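Local coordinates for protein virC2 (Agrobacterium tumefaciens, PDB 2RH3) that probably binds DNA through its C-terminal ribbon-helix-helix domain and enhances T-DNA transfer and virulence, at residues A7-P12 and K29-I34; E13-Y18 and A114-T119; D41-L46 and V79-A84; G49-A54 and N87-L92. All blocks are in the same frame, centred on the assembly; numbering follows the deposited sequence.

How the contacts relate
The four contacts lie within one ribbon-helix-helix domain and fall into two neighbouring pairs at opposite ends of helix 27-47. Contacts 1 and 2, with centres about 12 Å apart, meet through Tyr-18, whose CD2 lies 3.7 Å from Pro-10 CG and whose CB lies 3.7 Å from Ile-34 CD1. Contacts 3 and 4, about 10 Å between centres, share helix 79-89 and touch where Leu-46 CD2 approaches Phe-51 CG at 3.6 Å. The centres of contacts 1 and 3, on opposite sides of the chain's centre, are about 21 Å apart, yet both use helix 27-47. Contacts 3 and 4 are nested in the long loop that contact 2 closes.

Contact 1 of 4, residues A7-P12 and K29-I34; sequences ARPPAP and KSLQMI
Leu-31 reaches from helix 27-47 against the chain at Ala-7 to Pro-10, where the first strand of the ribbon in this ribbon-helix-helix fold gives way to a proline-rich loop. The leucine supplies all the close approaches on the helix side, and its two methyls divide the work. A chi1 of -159° swings its CG away from the backbone N, and the fork opens toward the loop. CD2 lies against the peptide link between Arg-8 and Pro-9, 3.7 Å from Arg-8 C, and also touches the Pro-9 ring at CD. Ala-7 directs its CB toward the helix and meets the same methyl at 4.1 Å. The other branch takes the next proline: the Pro-10 ring and the leucine run past one another in opposite senses. The contact is buried, with methyls packed on ring carbons and on the peptide link. Around it, Leu-31 also packs on Val-71 of the second ribbon strand, Pro-9 rests on Tyr-18, and Pro-10 touches Phe-113 of helix 97-118. Arg-8 turns its CB away from the helix, and its NH1 bonds to Ser-68 OG instead. At the loop end of the leucine fork, CD1 stops 4.1 Å from Pro-10 CD.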
loop_
_atom_site.group_PDB
_atom_site.type_symbol
_atom_site.label_atom_id
_atom_site.label_comp_id
_atom_site.label_asym_id
_atom_site.label_seq_id
_atom_site.Cartn_x
_atom_site.Cartn_y
_atom_site.Cartn_z
ATOM N N ALA A 7 6.389 -0.265 -2.178
ATOM C CA ALA A 7 6.105 0.124 -0.803
ATOM C C ALA A 7 7.208 -0.330 0.132
ATOM O O ALA A 7 7.941 -1.265 -0.175
ATOM C CB ALA A 7 4.776 -0.459 -0.348
ATOM N N ARG A 8 7.311 0.343 1.273
ATOM C CA ARG A 8 8.272 -0.033 2.315
ATOM C C ARG A 8 7.564 -0.796 3.427
ATOM O O ARG A 8 6.452 -0.460 3.797
ATOM C CB ARG A 8 8.877 1.215 2.945
ATOM C CG ARG A 8 9.796 2.019 2.062
ATOM C CD ARG A 8 10.402 3.143 2.874
ATOM N NE ARG A 8 11.399 3.884 2.106
ATOM C CZ ARG A 8 12.680 3.542 2.008
ATOM N NH1 ARG A 8 13.143 2.459 2.623
ATOM N NH2 ARG A 8 13.499 4.286 1.283
ATOM N N PRO A 9 8.223 -1.808 4.003
ATOM C CA PRO A 9 7.602 -2.442 5.163
ATOM C C PRO A 9 7.357 -1.457 6.319
ATOM O O PRO A 9 8.137 -0.500 6.501
ATOM C CB PRO A 9 8.624 -3.511 5.561
ATOM C CG PRO A 9 9.377 -3.805 4.280
ATOM C CD PRO A 9 9.496 -2.456 3.631
ATOM N N PRO A 10 6.283 -1.682 7.096
ATOM C CA PRO A 10 5.976 -0.812 8.216
ATOM C C PRO A 10 6.948 -1.031 9.378
ATOM O O PRO A 10 7.622 -2.082 9.458
ATOM C CB PRO A 10 4.565 -1.255 8.618
ATOM C CG PRO A 10 4.509 -2.694 8.238
ATOM C CD PRO A 10 5.305 -2.785 6.970
ATOM N N ALA A 11 6.997 -0.050 10.280
ATOM C CA ALA A 11 7.701 -0.189 11.553
ATOM C C ALA A 11 7.055 -1.269 12.426
ATOM O O ALA A 11 5.866 -1.548 12.290
ATOM C CB ALA A 11 7.688 1.141 12.291
ATOM N N PRO A 12 7.836 -1.876 13.345
ATOM C CA PRO A 12 7.200 -2.807 14.263
ATOM C C PRO A 12 6.026 -2.199 15.012
ATOM O O PRO A 12 6.023 -0.997 15.314
ATOM C CB PRO A 12 8.332 -3.165 15.236
ATOM C CG PRO A 12 9.547 -3.015 14.433
ATOM C CD PRO A 12 9.287 -1.796 13.580
ATOM N N LYS A 29 8.208 -10.997 0.860
ATOM C CA LYS A 29 7.082 -11.926 0.693
ATOM C C LYS A 29 5.893 -11.502 1.555
ATOM O O LYS A 29 4.739 -11.489 1.102
ATOM C CB LYS A 29 7.495 -13.354 1.054
ATOM C CG LYS A 29 6.313 -14.306 1.244
ATOM C CD LYS A 29 6.630 -15.715 0.823
ATOM C CE LYS A 29 5.336 -16.463 0.531
ATOM N NZ LYS A 29 5.555 -17.914 0.337
ATOM N N SER A 30 6.187 -11.163 2.807
ATOM C CA SER A 30 5.138 -10.783 3.751
ATOM C C SER A 30 4.380 -9.555 3.251
ATOM O O SER A 30 3.142 -9.524 3.284
ATOM C CB SER A 30 5.739 -10.537 5.138
ATOM O OG SER A 30 6.327 -11.734 5.653
ATOM N N LEU A 31 5.114 -8.532 2.801
ATOM C CA LEU A 31 4.457 -7.306 2.335
ATOM C C LEU A 31 3.651 -7.556 1.060
ATOM O O LEU A 31 2.574 -6.985 0.888
ATOM C CB LEU A 31 5.449 -6.151 2.166
ATOM C CG LEU A 31 4.797 -4.755 2.189
ATOM C CD1 LEU A 31 4.066 -4.501 3.512
ATOM C CD2 LEU A 31 5.804 -3.663 1.910
ATOM N N GLN A 32 4.171 -8.418 0.192
ATOM C CA GLN A 32 3.492 -8.756 -1.057
ATOM C C GLN A 32 2.167 -9.468 -0.789
ATOM O O GLN A 32 1.169 -9.196 -1.470
ATOM C CB GLN A 32 4.403 -9.602 -1.947
ATOM C CG GLN A 32 5.377 -8.774 -2.769
ATOM C CD GLN A 32 6.581 -9.567 -3.263
ATOM O OE1 GLN A 32 6.711 -10.767 -3.004
ATOM N NE2 GLN A 32 7.474 -8.890 -3.976
ATOM N N MET A 33 2.164 -10.362 0.206
ATOM C CA MET A 33 0.944 -11.072 0.647
ATOM C C MET A 33 -0.115 -10.068 1.101
ATOM O O MET A 33 -1.281 -10.145 0.686
ATOM C CB MET A 33 1.255 -12.065 1.773
ATOM C CG MET A 33 2.045 -13.284 1.287
ATOM S SD MET A 33 2.660 -14.256 2.659
ATOM C CE MET A 33 1.112 -14.903 3.308
ATOM N N ILE A 34 0.307 -9.132 1.948
ATOM C CA ILE A 34 -0.600 -8.104 2.442
ATOM C C ILE A 34 -1.096 -7.205 1.312
ATOM O O ILE A 34 -2.294 -6.946 1.223
ATOM C CB ILE A 34 0.024 -7.251 3.560
ATOM C CG1 ILE A 34 0.333 -8.132 4.782
ATOM C CG2 ILE A 34 -0.965 -6.144 3.961
ATOM C CD1 ILE A 34 1.164 -7.431 5.869
#

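Contact 2 of 4, residues E13-Y18 and A114-T119; sequences EVSKIY and AREKAT
Glu-116, near the end of helix 97-118, extends its side chain to the start of helix 16-21 and meets Ser-15 and Ile-17 there. Its CB points toward that helix start, and beyond CG the chain runs extended (chi2 -167°), which carries the carboxylate across to the other backbone. Glu-116 CG passes Ile-17 CD1 at 3.9 Å, and CD lies slightly nearer the same methyl, so the aliphatic side of Ile-17 runs obliquely past the acid. At the tip the two oxygens separate their tasks. OE1 accepts a short hydrogen bond of 2.6 Å from Ser-15 OG, using its syn lone pair. OE2 is met, also on the syn side but 20° out of the carboxylate plane, by Ile-17 N at 3.0 Å.

Ser-15 occupies the N-cap position of helix 16-21. Its hydroxyl donates its hydrogen bond to Glu-116 OE1, while the oxygen accepts from Tyr-18 N at 3.0 Å in a nearly straight bond (165°). The capping residue is thus engaged by two partners, with Glu-116 steadying the capping hydroxyl and itself accepting a first-turn amide. Nearby, Ser-15 and Val-14 pack on Phe-113, and Ile-17 touches Phe-112 and Ile-34. The buried acid sits where the amides of a helix start point outward, and two bonds fix the rotation of its carboxylate; this setting would be expected to stabilise a negative charge and favour the ionised form of Glu-116.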
loop_
_atom_site.group_PDB
_atom_site.type_symbol
_atom_site.label_atom_id
_atom_site.label_comp_id
_atom_site.label_asym_id
_atom_site.label_seq_id
_atom_site.Cartn_x
_atom_site.Cartn_y
_atom_site.Cartn_z
ATOM N N GLU A 13 5.035 -3.042 15.281
ATOM C CA GLU A 13 3.796 -2.698 15.998
ATOM C C GLU A 13 2.782 -1.875 15.191
ATOM O O GLU A 13 1.676 -1.611 15.679
ATOM C CB GLU A 13 4.078 -2.053 17.375
ATOM C CG GLU A 13 5.065 -2.828 18.264
ATOM C CD GLU A 13 4.432 -3.972 19.053
ATOM O OE1 GLU A 13 3.363 -4.486 18.655
ATOM O OE2 GLU A 13 5.021 -4.365 20.084
ATOM N N VAL A 14 3.132 -1.485 13.964
ATOM C CA VAL A 14 2.174 -0.825 13.062
ATOM C C VAL A 14 1.112 -1.833 12.622
ATOM O O VAL A 14 -0.074 -1.505 12.525
ATOM C CB VAL A 14 2.871 -0.200 11.817
ATOM C CG1 VAL A 14 1.860 0.255 10.732
ATOM C CG2 VAL A 14 3.775 0.961 12.241
ATOM N N SER A 15 1.564 -3.060 12.386
ATOM C CA SER A 15 0.732 -4.130 11.845
ATOM C C SER A 15 1.026 -5.452 12.543
ATOM O O SER A 15 2.111 -6.037 12.371
ATOM C CB SER A 15 1.008 -4.295 10.344
ATOM O OG SER A 15 0.294 -5.417 9.853
ATOM N N LYS A 16 0.066 -5.947 13.322
ATOM C CA LYS A 16 0.222 -7.267 13.929
ATOM C C LYS A 16 0.317 -8.348 12.855
ATOM O O LYS A 16 1.068 -9.314 13.002
ATOM C CB LYS A 16 -0.913 -7.582 14.898
ATOM C CG LYS A 16 -0.894 -6.740 16.170
ATOM C CD LYS A 16 -2.103 -7.077 17.031
ATOM C CE LYS A 16 -2.294 -6.073 18.160
ATOM N NZ LYS A 16 -3.511 -6.403 18.946
ATOM N N ILE A 17 -0.428 -8.164 11.760
ATOM C CA ILE A 17 -0.366 -9.132 10.659
ATOM C C ILE A 17 1.034 -9.211 10.064
ATOM O O ILE A 17 1.592 -10.307 9.892
ATOM C CB ILE A 17 -1.441 -8.852 9.575
ATOM C CG1 ILE A 17 -2.819 -9.253 10.116
ATOM C CG2 ILE A 17 -1.145 -9.658 8.301
ATOM C CD1 ILE A 17 -4.000 -8.778 9.263
ATOM N N TYR A 18 1.623 -8.058 9.772
ATOM C CA TYR A 18 2.947 -8.033 9.164
ATOM C C TYR A 18 3.983 -8.612 10.139
ATOM O O TYR A 18 4.811 -9.463 9.759
ATOM C CB TYR A 18 3.335 -6.593 8.780
ATOM C CG TYR A 18 4.737 -6.520 8.241
ATOM C CD1 TYR A 18 5.017 -6.932 6.933
ATOM C CD2 TYR A 18 5.792 -6.066 9.044
ATOM C CE1 TYR A 18 6.315 -6.897 6.439
ATOM C CE2 TYR A 18 7.089 -6.015 8.546
ATOM C CZ TYR A 18 7.338 -6.441 7.252
ATOM O OH TYR A 18 8.627 -6.437 6.768
ATOM N N ALA A 114 -4.737 0.660 9.026
ATOM C CA ALA A 114 -5.697 1.411 9.851
ATOM C C ALA A 114 -6.911 0.547 10.196
ATOM O O ALA A 114 -7.461 0.633 11.304
ATOM C CB ALA A 114 -6.128 2.705 9.151
ATOM N N ARG A 115 -7.310 -0.302 9.246
ATOM C CA ARG A 115 -8.452 -1.201 9.439
ATOM C C ARG A 115 -8.098 -2.226 10.512
ATOM O O ARG A 115 -8.906 -2.516 11.392
ATOM C CB ARG A 115 -8.832 -1.887 8.124
ATOM C CG ARG A 115 -10.184 -2.641 8.184
ATOM C CD ARG A 115 -10.553 -3.273 6.824
ATOM N NE ARG A 115 -10.551 -2.323 5.704
ATOM C CZ ARG A 115 -11.553 -1.491 5.393
ATOM N NH1 ARG A 115 -12.671 -1.462 6.114
ATOM N NH2 ARG A 115 -11.433 -0.680 4.351
ATOM N N GLU A 116 -6.874 -2.748 10.444
ATOM C CA GLU A 116 -6.355 -3.643 11.487
ATOM C C GLU A 116 -6.474 -3.011 12.871
ATOM O O GLU A 116 -7.011 -3.606 13.792
ATOM C CB GLU A 116 -4.880 -3.929 11.252
ATOM C CG GLU A 116 -4.552 -5.152 10.479
ATOM C CD GLU A 116 -3.063 -5.474 10.589
ATOM O OE1 GLU A 116 -2.291 -4.921 9.788
ATOM O OE2 GLU A 116 -2.680 -6.274 11.478
ATOM N N LYS A 117 -5.955 -1.797 13.003
ATOM C CA LYS A 117 -5.942 -1.078 14.274
ATOM C C LYS A 117 -7.366 -0.864 14.797
ATOM O O LYS A 117 -7.648 -1.129 15.964
ATOM C CB LYS A 117 -5.210 0.252 14.104
ATOM C CG LYS A 117 -4.843 0.947 15.402
ATOM C CD LYS A 117 -4.059 2.222 15.126
ATOM C CE LYS A 117 -3.607 2.919 16.409
ATOM N NZ LYS A 117 -4.667 3.771 17.016
ATOM N N ALA A 118 -8.255 -0.414 13.911
ATOM C CA ALA A 118 -9.653 -0.115 14.245
ATOM C C ALA A 118 -10.480 -1.348 14.619
ATOM O O ALA A 118 -11.505 -1.229 15.294
ATOM C CB ALA A 118 -10.310 0.629 13.091
ATOM N N THR A 119 -10.046 -2.528 14.184
ATOM C CA THR A 119 -10.786 -3.763 14.465
ATOM C C THR A 119 -10.071 -4.653 15.488
ATOM O O THR A 119 -10.428 -5.819 15.653
ATOM C CB THR A 119 -11.050 -4.588 13.182
ATOM O OG1 THR A 119 -9.803 -4.911 12.549
ATOM C CG2 THR A 119 -11.936 -3.838 12.201
#

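Contact 3 of 4, residues D41-L46 and V79-A84; sequences DFENML and VSLIEA
Leu-46 and Leu-81 form the centre of an apolar helix-helix contact, in which the C-terminal part of helix 27-47 packs against the beginning of helix 79-89. The two segments run steeply across each other, with their axes 9.6 Å apart at closest approach and an angle of 77° between their directions. Each helix offers residues spaced by three along one side: Glu-43 and Leu-46 on the first, Leu-81 and Ala-84 on the second.

The two leucines direct their CB atoms toward the opposing helix, and these meet at 4.1 Å, so the closest side-chain-to-side-chain approach of the pair is at their bases. From there the branches part. Leu-81 has CG anti to its carbonyl carbon (chi1 -53°), and its CD1 lies against the backbone of the other helix, 3.6 Å from Glu-43 O, with the CG methylene of the glutamate also in touch. Leu-46 answers with CD1 at 4.1 Å from Leu-81 O. One turn along helix 79-89, the small side chain of Ala-84 fits against the main chain, its CB 4.1 Å from Leu-46 O.

Of the Glu-43 side chain, the aliphatic part faces the crossing; OE1 forms a salt bridge with Arg-75 of strand 71-76. The side chain also touches Phe-77 and Pro-78, just before helix 79-89. On the neighbouring side of helix 27-47, Phe-42 packs on Leu-104 and Ala-108 of helix 97-118. Helices packed across one another beside a two-stranded antiparallel ribbon, here strands 2-7 and 71-76, fit the ribbon-helix-helix fold of this domain.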
loop_
_atom_site.group_PDB
_atom_site.type_symbol
_atom_site.label_atom_id
_atom_site.label_comp_id
_atom_site.label_asym_id
_atom_site.label_seq_id
_atom_site.Cartn_x
_atom_site.Cartn_y
_atom_site.Cartn_z
ATOM N N ASP A 41 -8.998 -4.758 -1.706
ATOM C CA ASP A 41 -9.893 -3.934 -0.890
ATOM C C ASP A 41 -9.960 -2.511 -1.456
ATOM O O ASP A 41 -11.045 -1.927 -1.560
ATOM C CB ASP A 41 -9.414 -3.878 0.577
ATOM C CG ASP A 41 -9.435 -5.245 1.282
ATOM O OD1 ASP A 41 -10.145 -6.168 0.831
ATOM O OD2 ASP A 41 -8.727 -5.391 2.311
ATOM N N PHE A 42 -8.799 -1.986 -1.848
ATOM C CA PHE A 42 -8.655 -0.587 -2.286
ATOM C C PHE A 42 -9.350 -0.316 -3.613
ATOM O O PHE A 42 -9.910 0.763 -3.799
ATOM C CB PHE A 42 -7.182 -0.181 -2.369
ATOM C CG PHE A 42 -6.941 1.292 -2.155
ATOM C CD1 PHE A 42 -7.222 1.885 -0.925
ATOM C CD2 PHE A 42 -6.420 2.078 -3.176
ATOM C CE1 PHE A 42 -6.992 3.251 -0.712
ATOM C CE2 PHE A 42 -6.190 3.441 -2.984
ATOM C CZ PHE A 42 -6.473 4.027 -1.742
ATOM N N GLU A 43 -9.311 -1.300 -4.516
ATOM C CA GLU A 43 -9.986 -1.224 -5.826
ATOM C C GLU A 43 -11.454 -0.881 -5.673
ATOM O O GLU A 43 -11.998 -0.069 -6.440
ATOM C CB GLU A 43 -9.902 -2.565 -6.552
ATOM C CG GLU A 43 -8.756 -2.728 -7.515
ATOM C CD GLU A 43 -8.878 -4.012 -8.317
ATOM O OE1 GLU A 43 -8.941 -5.102 -7.703
ATOM O OE2 GLU A 43 -8.913 -3.935 -9.562
ATOM N N ASN A 44 -12.102 -1.522 -4.698
ATOM C CA ASN A 44 -13.520 -1.295 -4.442
ATOM C C ASN A 44 -13.794 0.098 -3.882
ATOM O O ASN A 44 -14.891 0.636 -4.050
ATOM C CB ASN A 44 -14.095 -2.386 -3.530
ATOM C CG ASN A 44 -14.020 -3.776 -4.154
ATOM O OD1 ASN A 44 -14.084 -3.936 -5.375
ATOM N ND2 ASN A 44 -13.888 -4.790 -3.309
ATOM N N MET A 45 -12.781 0.681 -3.240
ATOM C CA MET A 45 -12.843 2.054 -2.722
ATOM C C MET A 45 -12.560 3.103 -3.800
ATOM O O MET A 45 -12.992 4.252 -3.683
ATOM C CB MET A 45 -11.854 2.237 -1.569
ATOM C CG MET A 45 -12.174 1.383 -0.358
ATOM S SD MET A 45 -10.823 1.270 0.815
ATOM C CE MET A 45 -10.576 2.981 1.248
ATOM N N LEU A 46 -11.813 2.709 -4.828
ATOM C CA LEU A 46 -11.565 3.581 -5.966
ATOM C C LEU A 46 -12.867 3.774 -6.719
ATOM O O LEU A 46 -13.215 4.891 -7.112
ATOM C CB LEU A 46 -10.497 2.988 -6.884
ATOM C CG LEU A 46 -9.076 2.978 -6.307
ATOM C CD1 LEU A 46 -8.136 2.141 -7.164
ATOM C CD2 LEU A 46 -8.531 4.391 -6.140
ATOM N N VAL A 79 -8.998 0.489 -16.144
ATOM C CA VAL A 79 -8.540 1.836 -16.518
ATOM C C VAL A 79 -9.370 2.952 -15.874
ATOM O O VAL A 79 -8.840 4.018 -15.539
ATOM C CB VAL A 79 -8.509 2.016 -18.069
ATOM C CG1 VAL A 79 -8.383 3.484 -18.464
ATOM C CG2 VAL A 79 -7.368 1.210 -18.676
ATOM N N SER A 80 -10.666 2.695 -15.715
ATOM C CA SER A 80 -11.587 3.609 -15.044
ATOM C C SER A 80 -11.142 3.937 -13.610
ATOM O O SER A 80 -11.164 5.100 -13.193
ATOM C CB SER A 80 -12.999 3.013 -15.053
ATOM O OG SER A 80 -13.726 3.369 -13.888
ATOM N N LEU A 81 -10.731 2.904 -12.878
ATOM C CA LEU A 81 -10.308 3.035 -11.481
ATOM C C LEU A 81 -8.955 3.734 -11.347
ATOM O O LEU A 81 -8.745 4.526 -10.421
ATOM C CB LEU A 81 -10.268 1.660 -10.793
ATOM C CG LEU A 81 -11.527 0.779 -10.862
ATOM C CD1 LEU A 81 -11.360 -0.465 -10.002
ATOM C CD2 LEU A 81 -12.790 1.533 -10.460
ATOM N N ILE A 82 -8.040 3.432 -12.269
ATOM C CA ILE A 82 -6.727 4.080 -12.292
ATOM C C ILE A 82 -6.846 5.556 -12.654
ATOM O O ILE A 82 -6.116 6.390 -12.114
ATOM C CB ILE A 82 -5.706 3.328 -13.195
ATOM C CG1 ILE A 82 -5.277 2.030 -12.519
ATOM C CG2 ILE A 82 -4.466 4.185 -13.506
ATOM C CD1 ILE A 82 -4.935 2.165 -11.006
ATOM N N GLU A 83 -7.786 5.880 -13.542
ATOM C CA GLU A 83 -8.108 7.276 -13.803
ATOM C C GLU A 83 -8.536 7.979 -12.514
ATOM O O GLU A 83 -8.037 9.063 -12.205
ATOM C CB GLU A 83 -9.183 7.417 -14.891
ATOM C CG GLU A 83 -9.594 8.866 -15.158
ATOM C CD GLU A 83 -10.000 9.130 -16.599
ATOM O OE1 GLU A 83 -10.529 8.213 -17.267
ATOM O OE2 GLU A 83 -9.791 10.272 -17.064
ATOM N N ALA A 84 -9.442 7.353 -11.762
ATOM C CA ALA A 84 -9.888 7.892 -10.480
ATOM C C ALA A 84 -8.719 8.060 -9.494
ATOM O O ALA A 84 -8.592 9.104 -8.852
ATOM C CB ALA A 84 -10.991 7.016 -9.887
#

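Contact 4 of 4, residues G49-A54 and N87-L92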
loop_
_atom_site.group_PDB
_atom_site.type_symbol
_atom_site.label_atom_id
_atom_site.label_comp_id
_atom_site.label_asym_id
_atom_site.label_seq_id
_atom_site.Cartn_x
_atom_site.Cartn_y
_atom_site.Cartn_z
ATOM N N GLY A 49 -15.092 6.372 -4.877
ATOM C CA GLY A 49 -14.461 7.596 -4.378
ATOM C C GLY A 49 -14.136 7.653 -2.890
ATOM O O GLY A 49 -13.530 8.626 -2.413
ATOM N N SER A 50 -14.523 6.620 -2.145
ATOM C CA SER A 50 -14.309 6.611 -0.696
ATOM C C SER A 50 -12.824 6.584 -0.309
ATOM O O SER A 50 -12.452 6.964 0.805
ATOM C CB SER A 50 -15.073 5.456 -0.044
ATOM O OG SER A 50 -14.601 4.198 -0.508
ATOM N N PHE A 51 -11.976 6.178 -1.253
ATOM C CA PHE A 51 -10.537 6.091 -1.019
ATOM C C PHE A 51 -9.895 7.439 -0.679
ATOM O O PHE A 51 -8.846 7.479 -0.049
ATOM C CB PHE A 51 -9.837 5.464 -2.228
ATOM C CG PHE A 51 -9.667 6.403 -3.397
ATOM C CD1 PHE A 51 -8.428 6.995 -3.660
ATOM C CD2 PHE A 51 -10.732 6.683 -4.242
ATOM C CE1 PHE A 51 -8.264 7.844 -4.746
ATOM C CE2 PHE A 51 -10.572 7.536 -5.327
ATOM C CZ PHE A 51 -9.344 8.113 -5.576
ATOM N N ARG A 52 -10.532 8.535 -1.090
ATOM C CA ARG A 52 -10.001 9.878 -0.826
ATOM C C ARG A 52 -10.063 10.253 0.657
ATOM O O ARG A 52 -9.409 11.205 1.085
ATOM C CB ARG A 52 -10.710 10.928 -1.685
ATOM C CG ARG A 52 -10.490 10.736 -3.172
ATOM C CD ARG A 52 -11.180 11.812 -3.990
ATOM N NE ARG A 52 -11.665 11.260 -5.250
ATOM C CZ ARG A 52 -12.865 10.713 -5.415
ATOM N NH1 ARG A 52 -13.719 10.657 -4.400
ATOM N NH2 ARG A 52 -13.214 10.225 -6.599
ATOM N N ALA A 53 -10.844 9.494 1.428
ATOM C CA ALA A 53 -10.948 9.684 2.883
ATOM C C ALA A 53 -10.039 8.750 3.684
ATOM O O ALA A 53 -10.050 8.749 4.921
ATOM C CB ALA A 53 -12.395 9.529 3.327
ATOM N N ALA A 54 -9.259 7.944 2.979
ATOM C CA ALA A 54 -8.425 6.959 3.624
ATOM C C ALA A 54 -7.013 7.505 3.907
ATOM O O ALA A 54 -6.543 8.414 3.212
ATOM C CB ALA A 54 -8.378 5.705 2.774
ATOM N N ASN A 87 -6.359 10.962 -10.713
ATOM C CA ASN A 87 -6.981 12.261 -10.463
ATOM C C ASN A 87 -6.690 12.768 -9.051
ATOM O O ASN A 87 -6.578 13.973 -8.823
ATOM C CB ASN A 87 -8.497 12.182 -10.661
ATOM C CG ASN A 87 -8.908 12.098 -12.119
ATOM O OD1 ASN A 87 -10.047 11.725 -12.420
ATOM N ND2 ASN A 87 -8.012 12.469 -13.027
ATOM N N HIS A 88 -6.566 11.830 -8.114
ATOM C CA HIS A 88 -6.375 12.146 -6.711
ATOM C C HIS A 88 -4.916 12.188 -6.281
ATOM O O HIS A 88 -4.490 13.138 -5.627
ATOM C CB HIS A 88 -7.142 11.141 -5.846
ATOM C CG HIS A 88 -6.938 11.332 -4.379
ATOM N ND1 HIS A 88 -7.455 12.407 -3.691
ATOM C CD2 HIS A 88 -6.288 10.575 -3.465
ATOM C CE1 HIS A 88 -7.129 12.307 -2.415
ATOM N NE2 HIS A 88 -6.416 11.206 -2.252
ATOM N N PHE A 89 -4.160 11.160 -6.652
ATOM C CA PHE A 89 -2.757 11.036 -6.258
ATOM C C PHE A 89 -1.807 11.820 -7.155
ATOM O O PHE A 89 -0.674 12.080 -6.764
ATOM C CB PHE A 89 -2.333 9.569 -6.204
ATOM C CG PHE A 89 -2.997 8.791 -5.090
ATOM C CD1 PHE A 89 -2.707 9.074 -3.757
ATOM C CD2 PHE A 89 -3.919 7.798 -5.380
ATOM C CE1 PHE A 89 -3.333 8.358 -2.727
ATOM C CE2 PHE A 89 -4.546 7.079 -4.365
ATOM C CZ PHE A 89 -4.261 7.365 -3.043
ATOM N N ASP A 90 -2.297 12.198 -8.335
ATOM C CA ASP A 90 -1.516 12.923 -9.351
ATOM C C ASP A 90 -2.374 14.052 -9.938
ATOM O O ASP A 90 -2.582 14.118 -11.156
ATOM C CB ASP A 90 -1.065 11.935 -10.437
ATOM C CG ASP A 90 -0.080 12.541 -11.426
ATOM O OD1 ASP A 90 0.543 13.581 -11.112
ATOM O OD2 ASP A 90 0.077 11.968 -12.528
ATOM N N PRO A 91 -2.877 14.959 -9.071
ATOM C CA PRO A 91 -3.905 15.917 -9.469
ATOM C C PRO A 91 -3.483 16.890 -10.586
ATOM O O PRO A 91 -4.342 17.469 -11.262
ATOM C CB PRO A 91 -4.179 16.691 -8.173
ATOM C CG PRO A 91 -2.974 16.508 -7.349
ATOM C CD PRO A 91 -2.491 15.135 -7.656
ATOM N N LEU A 92 -2.173 17.048 -10.767
ATOM C CA LEU A 92 -1.620 17.957 -11.779
ATOM C C LEU A 92 -1.098 17.199 -13.006
ATOM O O LEU A 92 -0.719 17.817 -14.011
ATOM C CB LEU A 92 -0.497 18.785 -11.156
ATOM C CG LEU A 92 -0.844 19.773 -10.031
ATOM C CD1 LEU A 92 0.435 20.363 -9.465
ATOM C CD2 LEU A 92 -1.764 20.876 -10.510
#
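Phe-51 packs tightly against His-88 and Phe-89 on the inner side of this contact, whereas Arg-52 lies along its exposed side. The phenylalanine ring is brought to the helix by a torsion that sets CG between the backbone N and the carbonyl carbon (chi1 77°). Its CE1 corner does most of the touching, 3.6 Å from His-88 CD2 and 3.8 Å from Phe-89 CE2. The Phe-51 and His-88 planes are almost perpendicular, at 85°, in an oblique pairing, while Phe-89 brings CE2 to the edge of the Phe-51 ring. Within helix 79-89, His-88 CD2 stands 3.7 Å over the centre of the Phe-89 face, so the three rings form a compact aromatic cluster. It joins the 3-10 turn 50-53, which follows helix 27-47, to the end of helix 79-89 in the ribbon-helix-helix domain, and Phe-89 continues it onto Phe-100 and Leu-104 of helix 97-118.

On the solvent side, Arg-52 lays CG over one face of the imidazole in an equally close CH-pi contact, 3.5 Å from His-88 ND1, with CB and CD close by. Looseness begins past CD: the chain bends at chi3 and the guanidinium turns away from the histidine, its plane 79° from the imidazole, leaving Arg-52 NE 4.6 Å from His-88 ND1. Phe-51 CE2 lies 3.7 Å above one face of the Arg-52 guanidinium. His-88 NE2 has a weak hydrogen bond with Lys-56 NZ.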